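PDB 6SKY: Serine/threonine-protein kinase Tel1 from Chaetomium thermophilum, which is an ATP-dependent serine/threonine kinase of the ATM family that probably senses DNA damage and activates checkpoint signalling. Local coordinates for residues Cys2133-Leu2138 with Arg2163-Ser2168; Ser2139-Arg2144 with Arg2158-Arg2163; Leu2200-Ala2205 with Gln2239-Ser2244. One frame throughout, in Å; residues are numbered along the deposited sequence.

Contact 1 of 3, residues Cys2133-Leu2138 with Arg2163-Ser2168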
loop_
_atom_site.group_PDB
_atom_site.type_symbol
_atom_site.label_atom_id
_atom_site.label_comp_id
_atom_site.label_asym_id
_atom_site.label_seq_id
_atom_site.Cartn_x
_atom_site.Cartn_y
_atom_site.Cartn_z
ATOM N N CYS A 2133 -27.297 -11.976 4.764
ATOM C CA CYS A 2133 -28.639 -12.538 4.827
ATOM C C CYS A 2133 -29.683 -11.464 5.096
ATOM O O CYS A 2133 -30.798 -11.539 4.580
ATOM C CB CYS A 2133 -28.704 -13.632 5.880
ATOM S SG CYS A 2133 -27.988 -15.181 5.357
ATOM N N ARG A 2134 -29.346 -10.453 5.896
ATOM C CA ARG A 2134 -30.293 -9.375 6.159
ATOM C C ARG A 2134 -30.584 -8.574 4.902
ATOM O O ARG A 2134 -31.719 -8.138 4.679
ATOM C CB ARG A 2134 -29.751 -8.467 7.252
ATOM C CG ARG A 2134 -30.666 -7.344 7.623
ATOM C CD ARG A 2134 -29.933 -6.286 8.387
ATOM N NE ARG A 2134 -29.538 -6.743 9.710
ATOM C CZ ARG A 2134 -28.828 -6.017 10.562
ATOM N NH1 ARG A 2134 -28.514 -6.503 11.746
ATOM N NH2 ARG A 2134 -28.430 -4.804 10.225
ATOM N N GLU A 2135 -29.569 -8.365 4.074
ATOM C CA GLU A 2135 -29.777 -7.698 2.794
ATOM C C GLU A 2135 -30.734 -8.481 1.908
ATOM O O GLU A 2135 -31.649 -7.908 1.299
ATOM C CB GLU A 2135 -28.439 -7.517 2.102
ATOM C CG GLU A 2135 -28.507 -6.816 0.792
ATOM C CD GLU A 2135 -27.363 -7.210 -0.096
ATOM O OE1 GLU A 2135 -26.805 -8.302 0.127
ATOM O OE2 GLU A 2135 -27.013 -6.436 -1.011
ATOM N N THR A 2136 -30.525 -9.794 1.809
ATOM C CA THR A 2136 -31.441 -10.627 1.030
ATOM C C THR A 2136 -32.863 -10.546 1.568
ATOM O O THR A 2136 -33.821 -10.430 0.799
ATOM C CB THR A 2136 -30.974 -12.073 1.025
ATOM O OG1 THR A 2136 -29.642 -12.134 0.523
ATOM C CG2 THR A 2136 -31.848 -12.889 0.140
ATOM N N THR A 2137 -33.018 -10.606 2.887
ATOM C CA THR A 2137 -34.340 -10.528 3.494
ATOM C C THR A 2137 -35.047 -9.235 3.125
ATOM O O THR A 2137 -36.212 -9.247 2.721
ATOM C CB THR A 2137 -34.212 -10.653 5.006
ATOM O OG1 THR A 2137 -33.712 -11.949 5.331
ATOM C CG2 THR A 2137 -35.526 -10.476 5.656
ATOM N N LEU A 2138 -34.355 -8.105 3.258
ATOM C CA LEU A 2138 -35.001 -6.821 3.015
ATOM C C LEU A 2138 -35.361 -6.639 1.546
ATOM O O LEU A 2138 -36.440 -6.124 1.227
ATOM C CB LEU A 2138 -34.112 -5.685 3.505
ATOM C CG LEU A 2138 -34.040 -5.514 5.021
ATOM C CD1 LEU A 2138 -33.121 -4.388 5.378
ATOM C CD2 LEU A 2138 -35.407 -5.267 5.586
ATOM N N ARG A 2163 -32.554 2.033 4.313
ATOM C CA ARG A 2163 -31.977 2.303 5.624
ATOM C C ARG A 2163 -31.152 1.129 6.139
ATOM O O ARG A 2163 -30.068 1.324 6.704
ATOM C CB ARG A 2163 -33.078 2.652 6.610
ATOM C CG ARG A 2163 -33.802 3.914 6.279
ATOM C CD ARG A 2163 -34.178 4.614 7.544
ATOM N NE ARG A 2163 -35.014 5.779 7.306
ATOM C CZ ARG A 2163 -36.337 5.775 7.407
ATOM N NH1 ARG A 2163 -37.022 6.886 7.174
ATOM N NH2 ARG A 2163 -36.976 4.664 7.741
ATOM N N GLY A 2164 -31.648 -0.097 5.968
ATOM C CA GLY A 2164 -30.866 -1.253 6.370
ATOM C C GLY A 2164 -29.548 -1.350 5.631
ATOM O O GLY A 2164 -28.518 -1.696 6.218
ATOM N N MET A 2165 -29.554 -1.029 4.339
ATOM C CA MET A 2165 -28.313 -1.063 3.572
ATOM C C MET A 2165 -27.319 -0.017 4.056
ATOM O O MET A 2165 -26.118 -0.293 4.148
ATOM C CB MET A 2165 -28.609 -0.861 2.096
ATOM C CG MET A 2165 -28.919 -2.125 1.342
ATOM S SD MET A 2165 -29.534 -1.774 -0.309
ATOM C CE MET A 2165 -28.739 -3.072 -1.230
ATOM N N LEU A 2166 -27.786 1.192 4.360
ATOM C CA LEU A 2166 -26.864 2.221 4.835
ATOM C C LEU A 2166 -26.263 1.847 6.187
ATOM O O LEU A 2166 -25.077 2.106 6.454
ATOM C CB LEU A 2166 -27.580 3.564 4.903
ATOM C CG LEU A 2166 -28.071 4.106 3.562
ATOM C CD1 LEU A 2166 -28.881 5.351 3.743
ATOM C CD2 LEU A 2166 -26.914 4.379 2.656
ATOM N N LEU A 2167 -27.060 1.213 7.042
ATOM C CA LEU A 2167 -26.549 0.700 8.310
ATOM C C LEU A 2167 -25.451 -0.338 8.090
ATOM O O LEU A 2167 -24.379 -0.286 8.717
ATOM C CB LEU A 2167 -27.719 0.119 9.088
ATOM C CG LEU A 2167 -27.644 -0.405 10.506
ATOM C CD1 LEU A 2167 -27.181 0.666 11.441
ATOM C CD2 LEU A 2167 -29.031 -0.844 10.863
ATOM N N SER A 2168 -25.697 -1.292 7.193
ATOM C CA SER A 2168 -24.672 -2.283 6.894
ATOM C C SER A 2168 -23.423 -1.641 6.323
ATOM O O SER A 2168 -22.322 -2.153 6.522
ATOM C CB SER A 2168 -25.201 -3.325 5.919
ATOM O OG SER A 2168 -26.283 -4.039 6.474
#
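Within the helical FAT domain, two consecutive helices, 2124-2143 and 2154-2174, form an antiparallel hairpin; their segments here run at 167° with axes 10.1 Å apart. Arg2134 covers much of the gap. From a CB directed toward the partner helix, CG lies anti to the backbone N and the chain stays extended to CD, then bends at chi3 (-69°), carrying the guanidinium across Leu2167. There NH2 sits 4.1 Å from Leu2167 CD2, approached obliquely, and 4.4 Å from Ser2168 OG. The group is held from outside the pair as well: Phe2112 of helix 2102-2119 makes a cation-pi contact with it, and NH1 has a long, weak ion pair with Glu2092. One turn further along, nearer the hairpin's turn, Leu2138 CD1 lies 4.0 Å from Gly2164 CA, the glycine letting it approach the backbone directly. At the partly exposed margin, Glu2135, extended beyond CG, brings OE2 to 3.8 Å from Met2165 CE; the two chains cross obliquely. Ser2168 turns its hydroxyl back into its own helix, where Gly2164 O accepts from both Ser2168 N and Ser2168 OG. Of these, Ser2168 OG lies 3.2 Å from Gly2164 O, standing 33° out of the carbonyl plane.

Contact 2 of 3, residues Ser2139-Arg2144 with Arg2158-Arg2163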
loop_
_atom_site.group_PDB
_atom_site.type_symbol
_atom_site.label_atom_id
_atom_site.label_comp_id
_atom_site.label_asym_id
_atom_site.label_seq_id
_atom_site.Cartn_x
_atom_site.Cartn_y
_atom_site.Cartn_z
ATOM N N SER A 2139 -34.503 -7.093 0.633
ATOM C CA SER A 2139 -34.836 -6.943 -0.780
ATOM C C SER A 2139 -35.987 -7.853 -1.183
ATOM O O SER A 2139 -36.903 -7.423 -1.896
ATOM C CB SER A 2139 -33.615 -7.212 -1.646
ATOM O OG SER A 2139 -33.422 -8.591 -1.828
ATOM N N MET A 2140 -35.971 -9.111 -0.731
ATOM C CA MET A 2140 -37.072 -10.017 -1.041
ATOM C C MET A 2140 -38.390 -9.498 -0.495
ATOM O O MET A 2140 -39.422 -9.594 -1.160
ATOM C CB MET A 2140 -36.788 -11.404 -0.484
ATOM C CG MET A 2140 -35.786 -12.192 -1.272
ATOM S SD MET A 2140 -36.408 -12.658 -2.881
ATOM C CE MET A 2140 -37.918 -13.456 -2.401
ATOM N N TRP A 2141 -38.384 -8.956 0.718
ATOM C CA TRP A 2141 -39.612 -8.411 1.277
ATOM C C TRP A 2141 -40.091 -7.210 0.485
ATOM O O TRP A 2141 -41.295 -7.002 0.333
ATOM C CB TRP A 2141 -39.384 -8.036 2.731
ATOM C CG TRP A 2141 -40.612 -7.791 3.503
ATOM C CD1 TRP A 2141 -41.594 -8.682 3.773
ATOM C CD2 TRP A 2141 -40.976 -6.582 4.156
ATOM N NE1 TRP A 2141 -42.561 -8.101 4.541
ATOM C CE2 TRP A 2141 -42.200 -6.806 4.791
ATOM C CE3 TRP A 2141 -40.387 -5.324 4.258
ATOM C CZ2 TRP A 2141 -42.849 -5.824 5.511
ATOM C CZ3 TRP A 2141 -41.030 -4.356 4.975
ATOM C CH2 TRP A 2141 -42.247 -4.606 5.592
ATOM N N SER A 2142 -39.166 -6.398 -0.019
ATOM C CA SER A 2142 -39.581 -5.259 -0.827
ATOM C C SER A 2142 -40.150 -5.688 -2.171
ATOM O O SER A 2142 -40.963 -4.965 -2.752
ATOM C CB SER A 2142 -38.411 -4.313 -1.032
ATOM O OG SER A 2142 -38.723 -3.351 -2.011
ATOM N N GLN A 2143 -39.738 -6.846 -2.688
ATOM C CA GLN A 2143 -40.218 -7.276 -3.998
ATOM C C GLN A 2143 -41.575 -7.963 -3.930
ATOM O O GLN A 2143 -42.403 -7.788 -4.827
ATOM C CB GLN A 2143 -39.211 -8.219 -4.643
ATOM C CG GLN A 2143 -37.922 -7.567 -5.039
ATOM C CD GLN A 2143 -36.929 -8.562 -5.558
ATOM O OE1 GLN A 2143 -37.225 -9.748 -5.665
ATOM N NE2 GLN A 2143 -35.738 -8.092 -5.880
ATOM N N ARG A 2144 -41.813 -8.763 -2.895
ATOM C CA ARG A 2144 -42.981 -9.641 -2.813
ATOM C C ARG A 2144 -44.145 -8.888 -2.194
ATOM O O ARG A 2144 -44.304 -8.838 -0.980
ATOM C CB ARG A 2144 -42.636 -10.882 -2.009
ATOM C CG ARG A 2144 -41.503 -11.660 -2.606
ATOM C CD ARG A 2144 -41.939 -12.191 -3.918
ATOM N NE ARG A 2144 -43.256 -12.775 -3.748
ATOM C CZ ARG A 2144 -44.045 -13.161 -4.737
ATOM N NH1 ARG A 2144 -43.653 -13.025 -5.993
ATOM N NH2 ARG A 2144 -45.228 -13.678 -4.458
ATOM N N ARG A 2158 -39.411 -0.085 0.479
ATOM C CA ARG A 2158 -38.211 0.415 -0.173
ATOM C C ARG A 2158 -37.387 1.273 0.770
ATOM O O ARG A 2158 -36.159 1.145 0.831
ATOM C CB ARG A 2158 -38.596 1.208 -1.409
ATOM C CG ARG A 2158 -37.505 1.303 -2.408
ATOM C CD ARG A 2158 -37.147 -0.065 -2.889
ATOM N NE ARG A 2158 -36.777 -0.046 -4.288
ATOM C CZ ARG A 2158 -36.788 -1.116 -5.065
ATOM N NH1 ARG A 2158 -36.438 -1.010 -6.336
ATOM N NH2 ARG A 2158 -37.154 -2.289 -4.573
ATOM N N LEU A 2159 -38.044 2.157 1.515
ATOM C CA LEU A 2159 -37.327 3.024 2.434
ATOM C C LEU A 2159 -36.626 2.221 3.517
ATOM O O LEU A 2159 -35.487 2.528 3.890
ATOM C CB LEU A 2159 -38.297 4.024 3.043
ATOM C CG LEU A 2159 -37.669 5.222 3.725
ATOM C CD1 LEU A 2159 -36.697 5.865 2.786
ATOM C CD2 LEU A 2159 -38.751 6.186 4.107
ATOM N N VAL A 2160 -37.279 1.176 4.026
ATOM C CA VAL A 2160 -36.653 0.390 5.080
ATOM C C VAL A 2160 -35.497 -0.429 4.524
ATOM O O VAL A 2160 -34.488 -0.634 5.211
ATOM C CB VAL A 2160 -37.704 -0.477 5.794
ATOM C CG1 VAL A 2160 -37.611 -1.914 5.378
ATOM C CG2 VAL A 2160 -37.536 -0.364 7.281
ATOM N N GLN A 2161 -35.590 -0.866 3.267
ATOM C CA GLN A 2161 -34.464 -1.556 2.650
ATOM C C GLN A 2161 -33.264 -0.633 2.505
ATOM O O GLN A 2161 -32.125 -1.024 2.785
ATOM C CB GLN A 2161 -34.873 -2.097 1.290
ATOM C CG GLN A 2161 -33.767 -2.776 0.552
ATOM C CD GLN A 2161 -34.113 -3.021 -0.880
ATOM O OE1 GLN A 2161 -35.136 -2.567 -1.363
ATOM N NE2 GLN A 2161 -33.260 -3.739 -1.575
ATOM N N ILE A 2162 -33.506 0.602 2.071
ATOM C CA ILE A 2162 -32.428 1.573 1.927
ATOM C C ILE A 2162 -31.757 1.829 3.267
ATOM O O ILE A 2162 -30.525 1.848 3.371
ATOM C CB ILE A 2162 -32.970 2.869 1.306
ATOM C CG1 ILE A 2162 -33.316 2.630 -0.155
ATOM C CG2 ILE A 2162 -31.970 3.981 1.431
ATOM C CD1 ILE A 2162 -34.066 3.741 -0.762
ATOM N N ARG A 2163 -32.554 2.033 4.313
ATOM C CA ARG A 2163 -31.977 2.303 5.624
ATOM C C ARG A 2163 -31.152 1.129 6.139
ATOM O O ARG A 2163 -30.068 1.324 6.704
ATOM C CB ARG A 2163 -33.078 2.652 6.610
ATOM C CG ARG A 2163 -33.802 3.914 6.279
ATOM C CD ARG A 2163 -34.178 4.614 7.544
ATOM N NE ARG A 2163 -35.014 5.779 7.306
ATOM C CZ ARG A 2163 -36.337 5.775 7.407
ATOM N NH1 ARG A 2163 -37.022 6.886 7.174
ATOM N NH2 ARG A 2163 -36.976 4.664 7.741
#
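The guanidinium of Arg2158 offers its edge to Ser2142: OG lies only 12° out of the guanidinium plane, 3.2 Å from NH2. The indole of Trp2141 is likewise met at its edge, where CZ3 approaches Val2160 CG1 at 4.2 Å near the ring plane. These two groups flank the turn end of an antiparallel helical hairpin in the FAT domain, with helix axes 9.2 Å apart at 168°. Ser2142 and Arg2158 have their CA atoms 5.9 Å apart, and the hydroxyl of Ser2142, anti to its backbone N, accepts from Arg2158 NH2 the hydrogen bond that joins these two segments. That bond is moderately bent, with an N-H...acceptor angle of 149°. Although the CB of Arg2158 points away, bends at chi2 and chi3 bring the charged tip back, and its NH1 is hydrogen-bonded to Ser2194 OG. An alanine in place of Ser2142 would remove that hydroxyl and would probably loosen the hold on the guanidinium tip. Between the two helices Gln2161 reaches out extended beyond CG, so that its amide lies alongside both serines of the facing helix. The hydroxyl of Ser2139 is hydrogen-bonded with Glu2022 and with Thr2136 O, and it is the carbon of this side chain that lies nearest the glutamine: Ser2139 CB is 3.5 Å from Gln2161 NE2, while Ser2142 CB lies 3.7 Å from Gln2161 OE1.

Contact 3 of 3, residues Leu2200-Ala2205 with Gln2239-Ser2244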
loop_
_atom_site.group_PDB
_atom_site.type_symbol
_atom_site.label_atom_id
_atom_site.label_comp_id
_atom_site.label_asym_id
_atom_site.label_seq_id
_atom_site.Cartn_x
_atom_site.Cartn_y
_atom_site.Cartn_z
ATOM N N LEU A 2200 -39.935 8.642 -3.699
ATOM C CA LEU A 2200 -38.929 8.750 -2.655
ATOM C C LEU A 2200 -37.785 9.637 -3.120
ATOM O O LEU A 2200 -37.394 9.599 -4.288
ATOM C CB LEU A 2200 -38.383 7.376 -2.275
ATOM C CG LEU A 2200 -39.346 6.391 -1.633
ATOM C CD1 LEU A 2200 -38.687 5.051 -1.541
ATOM C CD2 LEU A 2200 -39.727 6.875 -0.275
ATOM N N SER A 2201 -37.247 10.423 -2.201
ATOM C CA SER A 2201 -36.081 11.258 -2.457
ATOM C C SER A 2201 -34.942 10.687 -1.627
ATOM O O SER A 2201 -34.783 11.025 -0.457
ATOM C CB SER A 2201 -36.355 12.700 -2.106
ATOM O OG SER A 2201 -37.484 13.181 -2.806
ATOM N N VAL A 2202 -34.156 9.806 -2.235
ATOM C CA VAL A 2202 -33.065 9.158 -1.521
ATOM C C VAL A 2202 -31.773 9.256 -2.313
ATOM O O VAL A 2202 -30.870 8.438 -2.135
ATOM C CB VAL A 2202 -33.392 7.687 -1.220
ATOM C CG1 VAL A 2202 -34.508 7.590 -0.216
ATOM C CG2 VAL A 2202 -33.757 6.970 -2.490
ATOM N N ASP A 2203 -31.664 10.250 -3.189
ATOM C CA ASP A 2203 -30.469 10.337 -4.018
ATOM C C ASP A 2203 -29.283 10.921 -3.269
ATOM O O ASP A 2203 -28.144 10.548 -3.553
ATOM C CB ASP A 2203 -30.753 11.164 -5.265
ATOM C CG ASP A 2203 -31.551 12.396 -4.963
ATOM O OD1 ASP A 2203 -32.458 12.309 -4.114
ATOM O OD2 ASP A 2203 -31.273 13.453 -5.565
ATOM N N ALA A 2204 -29.520 11.811 -2.307
ATOM C CA ALA A 2204 -28.411 12.449 -1.610
ATOM C C ALA A 2204 -27.689 11.473 -0.693
ATOM O O ALA A 2204 -26.458 11.437 -0.673
ATOM C CB ALA A 2204 -28.911 13.649 -0.822
ATOM N N ALA A 2205 -28.429 10.659 0.055
ATOM C CA ALA A 2205 -27.791 9.694 0.944
ATOM C C ALA A 2205 -27.092 8.593 0.162
ATOM O O ALA A 2205 -26.016 8.126 0.553
ATOM C CB ALA A 2205 -28.824 9.104 1.891
ATOM N N GLN A 2239 -36.200 15.404 1.470
ATOM C CA GLN A 2239 -35.365 14.219 1.309
ATOM C C GLN A 2239 -35.676 13.251 2.434
ATOM O O GLN A 2239 -35.386 13.550 3.593
ATOM C CB GLN A 2239 -33.887 14.604 1.334
ATOM C CG GLN A 2239 -32.970 13.711 0.538
ATOM C CD GLN A 2239 -32.775 14.206 -0.872
ATOM O OE1 GLN A 2239 -33.235 15.280 -1.228
ATOM N NE2 GLN A 2239 -32.091 13.424 -1.683
ATOM N N SER A 2240 -36.272 12.110 2.108
ATOM C CA SER A 2240 -36.309 11.017 3.064
ATOM C C SER A 2240 -34.908 10.440 3.212
ATOM O O SER A 2240 -34.060 10.593 2.333
ATOM C CB SER A 2240 -37.297 9.949 2.618
ATOM O OG SER A 2240 -37.376 9.908 1.210
ATOM N N VAL A 2241 -34.670 9.762 4.330
ATOM C CA VAL A 2241 -33.304 9.484 4.768
ATOM C C VAL A 2241 -32.572 10.819 4.812
ATOM O O VAL A 2241 -31.783 11.120 3.907
ATOM C CB VAL A 2241 -32.580 8.483 3.855
ATOM C CG1 VAL A 2241 -31.307 8.028 4.509
ATOM C CG2 VAL A 2241 -33.461 7.305 3.558
ATOM N N PRO A 2242 -32.822 11.652 5.819
ATOM C CA PRO A 2242 -32.389 13.051 5.763
ATOM C C PRO A 2242 -30.878 13.186 5.696
ATOM O O PRO A 2242 -30.114 12.255 5.950
ATOM C CB PRO A 2242 -32.934 13.646 7.065
ATOM C CG PRO A 2242 -33.862 12.627 7.619
ATOM C CD PRO A 2242 -33.372 11.311 7.136
ATOM N N LEU A 2243 -30.451 14.394 5.349
ATOM C CA LEU A 2243 -29.034 14.721 5.255
ATOM C C LEU A 2243 -28.906 16.212 5.507
ATOM O O LEU A 2243 -29.442 17.011 4.738
ATOM C CB LEU A 2243 -28.475 14.342 3.892
ATOM C CG LEU A 2243 -27.130 14.951 3.517
ATOM C CD1 LEU A 2243 -26.045 14.435 4.430
ATOM C CD2 LEU A 2243 -26.809 14.638 2.081
ATOM N N SER A 2244 -28.223 16.586 6.582
ATOM C CA SER A 2244 -28.072 17.991 6.912
ATOM C C SER A 2244 -27.019 18.634 6.029
ATOM O O SER A 2244 -26.063 17.992 5.600
ATOM C CB SER A 2244 -27.698 18.160 8.379
ATOM O OG SER A 2244 -26.657 17.284 8.743
#
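Ser2201 O is the best-held polar atom here, gripped by one hydrogen bond, from Ser2240 OG at 3.3 Å. That bond is not well aimed: the hydroxyl approaches the carbonyl from above its plane, 61° out of it, and well off the C=O direction (107°). Ser2201 O also lies 2.9 Å from Ser2240 O, but both are acceptors and no bond joins them. The pairing lies where a loop of the helical FAT domain, leading into helix 2245-2259, crosses the start of helix 2203-2217, whose N-cap position is Val2202. Gln2239 lies next to the same carbonyl through its aliphatic part, with CG 3.4 Å from Ser2201 O, while Ser2201 CB rests on the Gln2239 backbone.

Beyond this polar end the loop turns apolar groups toward the first helical turn. Val2241, at a positive phi of 53°, splits its two methyls: CG2, anti to the carbonyl carbon, meets Val2202 CG1 at 3.9 Å with the chains crossing obliquely, while CG1, anti to the backbone N, sits 3.8 Å from Ala2205 CB. The same side chain also touches Leu2159 and Leu2166 of helix 2154-2174, so this valine fills the corner between that helix and the start of helix 2203-2217. Leu2243 then comes back toward the helix, closing the contact with CD2 at 3.7 Å from Ala2204 CB.

In the fold
Contacts 1 and 2 are buried and hold the same two helices, 2124-2143 and 2154-2174; contact 2 is nested inside the loop that contact 1 closes, their centres about 8 Å apart, and their ranges overlap at Arg2163. Leu2138 CD1 bridges them, lying 4.0 Å from Val2160 O. Contact 1 has no hydrogen bond between its segments, whereas contact 2, nearer the turn, has one from an arginine to a serine. Contact 3 follows in series at the surface, about 17 and 16 Å away between centres, and pairs a loop with a helix start through valine, leucine and alanine side chains and a backbone carbonyl. It abuts helix 2154-2174: Ile2162 CD1 is 3.7 Å from Val2202 CG2.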